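Local coordinates for protein ATP-dependent DNA helicase (Mycobacterium smegmatis, PDB 5V9X) that acts as a 3'-to-5' helicase that tracks along single-stranded DNA, unwinding RNA:DNA hybrids with energy from ATP hydrolysis, at residues A[31-36]-A[79-84]. Residues are numbered along the deposited sequence; the frame is centred on the assembly and turned at random.
Sequences GRFSAL and AFLWAI
The phenyl ring of F33 is clasped between W82 and L81, neighbours on helix 75-88. Over one face comes the benzo edge of the indole, with W82 CE3 3.7 Å from F33 CE2, toward the rim of the phenyl. The two six-membered rings form an edge-to-face pair, centroids 5.3 Å apart and planes at 71°. From the opposite face L81 CD2 makes an off-centre CH-pi contact, 4.2 Å from the F33 ring centroid, while L81 CG lies 3.7 Å from F33 CE2. The same CE2 also meets the helix backbone, 3.6 Å from W82 CA. With CG anti to the backbone N (chi1 -179°), the W82 indole reaches the 31-36 chain with its benzo edge, CZ3 packing 3.7 Å from R32 CB. The extended R32 chain carries its guanidinium off the indole. F33 also pairs edge-to-face with W56 of helix 50-60, and L81 touches helix 35-44. S34, at the N-cap of helix 35-44, hydrogen-bonds through OG to D85 of helix 75-88. That helix begins within the probable P-loop, and the L81 side chain is about 9 Å from bound AMP-PNP. Where R32 and F33 meet L81 and W82 the chemistry is apolar and aromatic, so shape fit and dispersion would hold these four together, while the S34-D85 bond adds one directional polar tie between the segment and the same helix.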
# COMPACT_ATOMS: atom_id res chain seq x y z
N GLY A 31 -18.94 31.83 -8.82
CA GLY A 31 -19.90 32.79 -8.30
C GLY A 31 -20.16 32.67 -6.82
O GLY A 31 -20.54 33.65 -6.18
N ARG A 32 -19.96 31.48 -6.25
CA ARG A 32 -20.16 31.29 -4.82
C ARG A 32 -19.13 32.05 -4.00
O ARG A 32 -19.45 32.62 -2.96
CB ARG A 32 -20.11 29.80 -4.48
CG ARG A 32 -20.96 28.94 -5.39
CD ARG A 32 -20.67 27.45 -5.23
NE ARG A 32 -21.63 26.64 -5.97
CZ ARG A 32 -21.39 26.08 -7.15
NH1 ARG A 32 -20.21 26.23 -7.74
NH2 ARG A 32 -22.34 25.36 -7.74
N PHE A 33 -17.88 32.08 -4.47
CA PHE A 33 -16.78 32.65 -3.70
C PHE A 33 -16.89 34.17 -3.65
O PHE A 33 -17.70 34.80 -4.34
CB PHE A 33 -15.44 32.24 -4.31
CG PHE A 33 -15.24 30.75 -4.42
CD1 PHE A 33 -15.83 30.03 -5.44
CD2 PHE A 33 -14.45 30.08 -3.50
CE1 PHE A 33 -15.65 28.67 -5.54
CE2 PHE A 33 -14.27 28.71 -3.60
CZ PHE A 33 -14.86 28.01 -4.62
N SER A 34 -16.05 34.77 -2.81
CA SER A 34 -15.96 36.22 -2.73
C SER A 34 -15.38 36.77 -4.03
O SER A 34 -14.89 36.04 -4.90
CB SER A 34 -15.11 36.64 -1.54
OG SER A 34 -13.78 36.16 -1.67
N ALA A 35 -15.44 38.10 -4.17
CA ALA A 35 -14.92 38.73 -5.38
C ALA A 35 -13.41 38.56 -5.49
O ALA A 35 -12.89 38.39 -6.60
CB ALA A 35 -15.31 40.21 -5.40
N LEU A 36 -12.70 38.60 -4.36
CA LEU A 36 -11.24 38.51 -4.40
C LEU A 36 -10.78 37.14 -4.87
O LEU A 36 -9.95 37.03 -5.78
CB LEU A 36 -10.66 38.84 -3.03
CG LEU A 36 -10.93 40.23 -2.45
CD1 LEU A 36 -10.16 40.40 -1.15
CD2 LEU A 36 -10.57 41.32 -3.45
N ALA A 79 -10.49 20.92 -2.92
CA ALA A 79 -10.73 20.70 -1.50
C ALA A 79 -10.39 21.93 -0.65
O ALA A 79 -10.95 22.10 0.43
CB ALA A 79 -9.93 19.50 -1.01
N PHE A 80 -9.49 22.79 -1.13
CA PHE A 80 -8.96 23.87 -0.31
C PHE A 80 -9.63 25.21 -0.54
O PHE A 80 -9.83 25.96 0.42
CB PHE A 80 -7.45 24.02 -0.54
CG PHE A 80 -6.61 23.22 0.42
CD1 PHE A 80 -6.38 23.68 1.70
CD2 PHE A 80 -6.03 22.02 0.02
CE1 PHE A 80 -5.60 22.95 2.59
CE2 PHE A 80 -5.25 21.29 0.90
CZ PHE A 80 -5.03 21.76 2.18
N LEU A 81 -10.01 25.53 -1.79
CA LEU A 81 -10.30 26.92 -2.14
C LEU A 81 -11.49 27.47 -1.35
O LEU A 81 -11.46 28.63 -0.92
CB LEU A 81 -10.57 27.04 -3.64
CG LEU A 81 -10.59 28.49 -4.13
CD1 LEU A 81 -9.21 29.12 -3.97
CD2 LEU A 81 -11.06 28.59 -5.57
N TRP A 82 -12.54 26.67 -1.16
CA TRP A 82 -13.69 27.15 -0.41
C TRP A 82 -13.31 27.48 1.03
O TRP A 82 -13.70 28.52 1.56
CB TRP A 82 -14.83 26.13 -0.45
CG TRP A 82 -16.03 26.62 0.30
CD1 TRP A 82 -16.43 26.24 1.55
CD2 TRP A 82 -16.97 27.60 -0.15
NE1 TRP A 82 -17.57 26.92 1.90
CE2 TRP A 82 -17.92 27.76 0.88
CE3 TRP A 82 -17.11 28.35 -1.32
CZ2 TRP A 82 -19.00 28.64 0.77
CZ3 TRP A 82 -18.18 29.23 -1.42
CH2 TRP A 82 -19.11 29.36 -0.39
N ALA A 83 -12.54 26.59 1.67
CA ALA A 83 -12.06 26.88 3.01
C ALA A 83 -11.13 28.09 3.01
O ALA A 83 -11.14 28.89 3.96
CB ALA A 83 -11.35 25.65 3.58
N ILE A 84 -10.33 28.24 1.96
CA ILE A 84 -9.46 29.41 1.84
C ILE A 84 -10.28 30.67 1.70
O ILE A 84 -9.97 31.71 2.29
CB ILE A 84 -8.48 29.23 0.66
CG1 ILE A 84 -7.51 28.08 0.93
CG2 ILE A 84 -7.72 30.52 0.39
CD1 ILE A 84 -6.71 27.67 -0.28